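Local coordinates for protein 2-oxoglutarate-dependent dioxygenase DAO (Oryza sativa subsp. indica, PDB 6KUN) that probably oxidises the auxin indole-3-acetic acid irreversibly to inactive 2-oxoindole-3-acetic acid, using iron(II) and 2-oxoglutarate, and so maintains auxin homeostasis in reproductive organs, at residues B[169-175]-B[229-235]; B[179-185]-B[242-248]. Residue numbers count along the deposited sequence, not the author numbering.

Overall arrangement
Interactions 1 and 2 lie on the two facing sheets of the jelly roll, their centres about 13 Å apart, with 2-oxoglutarate between them. Interaction 1 pairs 169-175 with 229-235 at an irregular, partly buried edge of the smaller sheet and brings together the predicted iron ligands at the oxo-acid end of the cosubstrate. Interaction 2, between 179-185 and 242-248, is a regular, buried ladder in the larger sheet; its polar groups hold the far carboxylate, while its other face is largely apolar and packs on helices. Each sheet receives one strand of each consecutive pair, 168-173 then 179-183, and 232-235 then 242-249. Asp175 OD2 and Thr180 OG1, 2.7 Å apart, probably hydrogen-bond.

Interaction 1 of 2, residues B[169-175]-B[229-235]; sequences GVQVHTD and NVKHRVQ. With AKG (2-oxoglutaric acid), chain G.
Segments 169-175 and 229-235 run antiparallel, their end-to-end directions 172° apart. Backbone hydrogen bonds join two pairs: Val170 N to Val234 O (3.0 Å) and Val234 N to Val170 O (3.1 Å), then His173 N to His232 O and His232 N to His173 O (both 3.0 Å). Between the pairs the register slips by one residue. Gly169 N also reaches Val234 O, at a very short 2.4 Å, so Gly169 and Val170 both face Val234 in a classic beta bulge.

Among apolar contacts, Val170 CG1 meets Val234 CB at 3.3 Å, Val172 packs CG2 on Arg233 CD (3.7 Å) and CG1 on Lys231 CB (4.0 Å), and Thr174 CG2 lies 3.9 Å from Lys231 CG.

His173 and His232 both take p rotamers, bringing their rings together obliquely (centroids 4.3 Å, planes 53°). His173 ND1 donates to Gln171 O (2.9 Å), and His232 ND1 weakly to Val230 O (3.4 Å). This turns each NE2 to the ligand, with weak hydrogen bonds to AKG O2 from His173 NE2 (3.5 Å) and His232 NE2 (3.3 Å). Asp175 OD1 lies 3.2 Å from His232 CE1 and 3.0 Å from AKG O2; Asp175 OD2 hydrogen-bonds Thr180 OG1. A water links Asp175 N (3.1 Å) to Val230 O (2.7 Å).

His173, Asp175 and His232 form the HxD...H facial triad, the predicted iron site of 2-oxoglutarate-dependent dioxygenases.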
# COMPACT_ATOMS: atom_id res chain seq x y z
N GLY B 169 -1.02 -16.02 15.20
CA GLY B 169 -1.90 -14.88 15.43
C GLY B 169 -3.35 -15.27 15.64
O GLY B 169 -4.07 -14.66 16.44
N VAL B 170 -3.82 -16.28 14.91
CA VAL B 170 -5.13 -16.87 15.13
C VAL B 170 -5.00 -18.36 14.84
O VAL B 170 -4.31 -18.74 13.87
CB VAL B 170 -6.27 -16.22 14.28
CG1 VAL B 170 -5.76 -15.10 13.36
CG2 VAL B 170 -7.08 -17.25 13.48
N GLN B 171 -5.63 -19.20 15.68
CA GLN B 171 -5.51 -20.64 15.60
C GLN B 171 -6.30 -21.20 14.40
O GLN B 171 -7.08 -20.48 13.76
CB GLN B 171 -6.06 -21.33 16.86
CG GLN B 171 -5.98 -20.56 18.17
CD GLN B 171 -7.11 -20.96 19.14
OE1 GLN B 171 -8.00 -21.75 18.79
NE2 GLN B 171 -7.09 -20.40 20.35
N VAL B 172 -6.16 -22.51 14.16
CA VAL B 172 -6.72 -23.12 12.95
C VAL B 172 -8.23 -23.30 13.08
O VAL B 172 -8.71 -24.00 13.97
CB VAL B 172 -6.06 -24.48 12.66
CG1 VAL B 172 -6.70 -25.03 11.38
CG2 VAL B 172 -4.57 -24.37 12.52
N HIS B 173 -8.97 -22.78 12.10
CA HIS B 173 -10.41 -22.90 12.12
C HIS B 173 -10.92 -22.73 10.70
O HIS B 173 -10.19 -22.32 9.79
CB HIS B 173 -11.02 -21.83 13.01
CG HIS B 173 -10.80 -20.45 12.48
ND1 HIS B 173 -9.54 -19.89 12.36
CD2 HIS B 173 -11.66 -19.52 11.99
CE1 HIS B 173 -9.64 -18.68 11.86
NE2 HIS B 173 -10.91 -18.43 11.63
N THR B 174 -12.20 -23.00 10.54
CA THR B 174 -12.95 -22.65 9.34
C THR B 174 -13.88 -21.52 9.74
O THR B 174 -14.23 -21.39 10.90
CB THR B 174 -13.76 -23.83 8.77
OG1 THR B 174 -14.67 -24.31 9.78
CG2 THR B 174 -12.86 -24.95 8.25
N ASP B 175 -14.31 -20.74 8.77
CA ASP B 175 -15.43 -19.84 8.97
C ASP B 175 -16.71 -20.65 8.96
O ASP B 175 -16.88 -21.52 8.11
CB ASP B 175 -15.49 -18.78 7.87
CG ASP B 175 -14.25 -17.90 7.82
OD1 ASP B 175 -13.53 -17.82 8.83
OD2 ASP B 175 -14.01 -17.30 6.76
N ASN B 229 -14.66 -26.23 2.55
CA ASN B 229 -14.56 -25.27 3.64
C ASN B 229 -13.12 -25.28 4.15
O ASN B 229 -12.66 -26.25 4.77
CB ASN B 229 -15.56 -25.57 4.75
CG ASN B 229 -15.56 -27.01 5.18
OD1 ASN B 229 -15.33 -27.93 4.37
ND2 ASN B 229 -15.86 -27.23 6.45
N VAL B 230 -12.39 -24.20 3.88
CA VAL B 230 -10.94 -24.21 3.97
C VAL B 230 -10.51 -23.96 5.41
O VAL B 230 -11.02 -23.05 6.08
CB VAL B 230 -10.34 -23.19 2.99
CG1 VAL B 230 -10.86 -21.73 3.27
CG2 VAL B 230 -8.84 -23.23 3.06
N LYS B 231 -9.59 -24.77 5.91
CA LYS B 231 -8.99 -24.51 7.20
C LYS B 231 -7.91 -23.46 7.02
O LYS B 231 -7.13 -23.53 6.06
CB LYS B 231 -8.41 -25.76 7.83
CG LYS B 231 -9.44 -26.84 8.15
CD LYS B 231 -8.75 -28.01 8.87
CE LYS B 231 -9.74 -29.09 9.30
NZ LYS B 231 -9.05 -30.23 9.96
N HIS B 232 -7.89 -22.49 7.94
CA HIS B 232 -6.93 -21.41 7.86
C HIS B 232 -6.52 -20.93 9.24
O HIS B 232 -7.21 -21.15 10.24
CB HIS B 232 -7.43 -20.21 7.01
CG HIS B 232 -8.69 -19.58 7.52
ND1 HIS B 232 -9.93 -20.12 7.32
CD2 HIS B 232 -8.89 -18.42 8.19
CE1 HIS B 232 -10.85 -19.34 7.86
NE2 HIS B 232 -10.25 -18.30 8.39
N ARG B 233 -5.37 -20.28 9.26
CA ARG B 233 -4.82 -19.70 10.47
C ARG B 233 -4.01 -18.47 10.06
O ARG B 233 -3.86 -18.15 8.88
CB ARG B 233 -3.96 -20.72 11.22
CG ARG B 233 -2.65 -20.99 10.52
CD ARG B 233 -1.94 -22.22 11.05
NE ARG B 233 -0.67 -22.43 10.35
CZ ARG B 233 0.22 -23.36 10.66
NH1 ARG B 233 -0.01 -24.18 11.68
NH2 ARG B 233 1.35 -23.47 9.96
N VAL B 234 -3.46 -17.79 11.06
CA VAL B 234 -2.61 -16.62 10.82
C VAL B 234 -1.40 -16.70 11.73
O VAL B 234 -1.53 -16.55 12.95
CB VAL B 234 -3.37 -15.31 11.05
CG1 VAL B 234 -2.40 -14.14 10.93
CG2 VAL B 234 -4.49 -15.17 10.06
N GLN B 235 -0.22 -16.94 11.15
CA GLN B 235 1.02 -16.85 11.90
C GLN B 235 1.45 -15.40 12.04
O GLN B 235 1.32 -14.60 11.11
CB GLN B 235 2.15 -17.60 11.20
CG GLN B 235 2.17 -19.08 11.40
CD GLN B 235 3.38 -19.70 10.73
OE1 GLN B 235 4.33 -19.00 10.37
NE2 GLN B 235 3.36 -21.02 10.56
C1 AKG G . -10.62 -15.07 9.28
O1 AKG G . -10.64 -14.45 8.20
O2 AKG G . -11.66 -15.60 9.76
C2 AKG G . -9.37 -15.19 10.02
O5 AKG G . -8.91 -16.29 10.27
C3 AKG G . -8.65 -13.94 10.48
C4 AKG G . -8.70 -12.89 9.37
C5 AKG G . -7.96 -11.66 9.82
O3 AKG G . -6.90 -11.35 9.23
O4 AKG G . -8.43 -10.98 10.76
O HOH W 1 -13.19 -21.48 5.99

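Interaction 2 of 2, residues B[179-185]-B[242-248]; sequences LTVLQED and RVSIAMF. With AKG (2-oxoglutaric acid), chain G.
The end of the 2-oxoglutarate pocket that binds the distal (C5) carboxylate is built on this pair of neighbouring strands in the larger jelly-roll sheet. Strands 179-183 and 242-248 run antiparallel, their axes 4.7 Å apart at closest approach and 160° between directions. The hydrogen-bonded pairs are Val181-Met247 (Val181 N to Met247 O 2.9 Å, Met247 N to Val181 O 2.8 Å) and Gln183-Ile245 (Gln183 N to Ile245 O 2.7 Å, Ile245 N to Gln183 O 3.1 Å); Thr180-Phe248 and Leu182-Ala246 are non-hydrogen-bonded, with CA atoms 4.5 and 4.4 Å apart. Beyond the strand end, Asp185 OD2 accepts from Val243 N at 3.0 Å.

Thr180, Leu182, Ala246 and Phe248 share the ligand-facing side. Leu182, rotamer mt, brings CD2 to 3.3 Å from Ala246 CB and 3.2 Å from AKG O1. Phe248 (chi1 m) has Thr180 CG2 over one ring face. The opposite face, carrying Val181, Gln183, Ile245 and Met247, packs against helices 43-57 and 111-138.

Arg242 extends through three t torsions, then bends at chi4 (-75°) so that NH1 and NH2 each hydrogen-bond AKG O3 at 2.5 Å, although the placement of O3 is less sure. Glu184 OE2 makes a long salt bridge to Arg242 NE (3.7 Å). Ser244 (chi1 p) places OG 2.8 Å from AKG O4, and the same OG hydrogen-bonds Asn156 ND2. Arginine and serine two residues apart on one strand form the RxS motif that receives the distal carboxylate of 2-oxoglutarate in this dioxygenase family.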
# COMPACT_ATOMS: atom_id res chain seq x y z
N LEU B 179 -19.26 -17.67 2.53
CA LEU B 179 -18.07 -17.15 1.88
C LEU B 179 -17.57 -15.96 2.67
O LEU B 179 -18.37 -15.22 3.25
CB LEU B 179 -18.35 -16.63 0.46
CG LEU B 179 -18.68 -17.64 -0.62
CD1 LEU B 179 -19.06 -16.93 -1.89
CD2 LEU B 179 -17.52 -18.58 -0.82
N THR B 180 -16.26 -15.74 2.64
CA THR B 180 -15.64 -14.60 3.29
C THR B 180 -14.71 -13.89 2.32
O THR B 180 -13.90 -14.55 1.66
CB THR B 180 -14.85 -15.05 4.51
OG1 THR B 180 -15.72 -15.76 5.38
CG2 THR B 180 -14.32 -13.79 5.25
N VAL B 181 -14.82 -12.55 2.25
CA VAL B 181 -13.90 -11.76 1.44
C VAL B 181 -13.01 -10.99 2.40
O VAL B 181 -13.51 -10.24 3.24
CB VAL B 181 -14.61 -10.81 0.47
CG1 VAL B 181 -13.57 -10.10 -0.40
CG2 VAL B 181 -15.56 -11.55 -0.40
N LEU B 182 -11.69 -11.13 2.24
CA LEU B 182 -10.71 -10.55 3.14
C LEU B 182 -9.83 -9.57 2.38
O LEU B 182 -9.43 -9.83 1.24
CB LEU B 182 -9.81 -11.66 3.75
CG LEU B 182 -10.42 -12.86 4.47
CD1 LEU B 182 -9.32 -13.88 4.76
CD2 LEU B 182 -11.10 -12.45 5.75
N GLN B 183 -9.48 -8.47 3.05
CA GLN B 183 -8.45 -7.55 2.59
C GLN B 183 -7.33 -7.52 3.63
O GLN B 183 -7.49 -6.94 4.70
CB GLN B 183 -9.03 -6.15 2.39
CG GLN B 183 -7.99 -5.09 2.07
CD GLN B 183 -8.21 -4.45 0.71
OE1 GLN B 183 -8.76 -3.36 0.60
NE2 GLN B 183 -7.78 -5.14 -0.34
N GLU B 184 -6.21 -8.17 3.32
CA GLU B 184 -5.13 -8.36 4.28
C GLU B 184 -4.19 -7.16 4.25
O GLU B 184 -4.16 -6.38 3.30
CB GLU B 184 -4.36 -9.66 3.96
CG GLU B 184 -3.30 -10.07 4.99
CD GLU B 184 -2.69 -11.43 4.67
OE1 GLU B 184 -3.06 -12.02 3.63
OE2 GLU B 184 -1.84 -11.92 5.45
N ASP B 185 -3.45 -7.00 5.33
CA ASP B 185 -2.45 -5.95 5.41
C ASP B 185 -1.39 -6.18 4.35
O ASP B 185 -0.79 -7.25 4.32
CB ASP B 185 -1.82 -5.95 6.79
CG ASP B 185 -1.25 -4.61 7.15
OD1 ASP B 185 -0.75 -3.92 6.24
OD2 ASP B 185 -1.34 -4.26 8.35
N ARG B 242 -0.87 -6.07 12.61
CA ARG B 242 -1.48 -6.47 11.35
C ARG B 242 -2.95 -6.07 11.32
O ARG B 242 -3.73 -6.46 12.18
CB ARG B 242 -1.34 -7.98 11.15
CG ARG B 242 -2.18 -8.54 10.01
CD ARG B 242 -1.93 -10.02 9.81
NE ARG B 242 -2.79 -10.59 8.77
CZ ARG B 242 -4.08 -10.85 8.94
NH1 ARG B 242 -4.67 -10.60 10.10
NH2 ARG B 242 -4.79 -11.37 7.94
N VAL B 243 -3.32 -5.28 10.31
CA VAL B 243 -4.68 -4.78 10.17
C VAL B 243 -5.34 -5.44 8.97
O VAL B 243 -4.74 -5.58 7.89
CB VAL B 243 -4.73 -3.25 10.07
CG1 VAL B 243 -6.11 -2.81 9.75
CG2 VAL B 243 -4.25 -2.64 11.39
N SER B 244 -6.58 -5.88 9.17
CA SER B 244 -7.30 -6.54 8.10
C SER B 244 -8.75 -6.14 8.14
O SER B 244 -9.25 -5.62 9.14
CB SER B 244 -7.16 -8.08 8.18
OG SER B 244 -7.82 -8.62 9.29
N ILE B 245 -9.42 -6.37 7.02
CA ILE B 245 -10.83 -6.10 6.86
C ILE B 245 -11.45 -7.35 6.25
O ILE B 245 -10.90 -7.95 5.30
CB ILE B 245 -11.03 -4.88 5.95
CG1 ILE B 245 -10.20 -3.70 6.45
CG2 ILE B 245 -12.45 -4.47 5.89
CD1 ILE B 245 -10.11 -2.61 5.47
N ALA B 246 -12.62 -7.72 6.76
CA ALA B 246 -13.29 -8.91 6.26
C ALA B 246 -14.79 -8.70 6.17
O ALA B 246 -15.39 -8.00 6.99
CB ALA B 246 -13.01 -10.15 7.14
N MET B 247 -15.39 -9.31 5.16
CA MET B 247 -16.84 -9.34 5.01
C MET B 247 -17.27 -10.80 4.95
O MET B 247 -16.79 -11.56 4.08
CB MET B 247 -17.26 -8.62 3.73
CG MET B 247 -18.78 -8.60 3.54
SD MET B 247 -19.71 -7.61 4.73
CE MET B 247 -19.48 -5.99 4.02
N PHE B 248 -18.11 -11.21 5.88
CA PHE B 248 -18.58 -12.59 6.01
C PHE B 248 -20.01 -12.67 5.51
O PHE B 248 -20.91 -12.06 6.08
CB PHE B 248 -18.50 -13.09 7.44
CG PHE B 248 -17.14 -12.96 8.06
CD1 PHE B 248 -16.72 -11.77 8.62
CD2 PHE B 248 -16.28 -14.05 8.09
CE1 PHE B 248 -15.49 -11.67 9.21
CE2 PHE B 248 -15.03 -13.94 8.70
CZ PHE B 248 -14.64 -12.73 9.25
C1 AKG G . -10.62 -15.07 9.28
O1 AKG G . -10.64 -14.45 8.20
O2 AKG G . -11.66 -15.60 9.76
C2 AKG G . -9.37 -15.19 10.02
O5 AKG G . -8.91 -16.29 10.27
C3 AKG G . -8.65 -13.94 10.48
C4 AKG G . -8.70 -12.89 9.37
C5 AKG G . -7.96 -11.66 9.82
O3 AKG G . -6.90 -11.35 9.23
O4 AKG G . -8.43 -10.98 10.76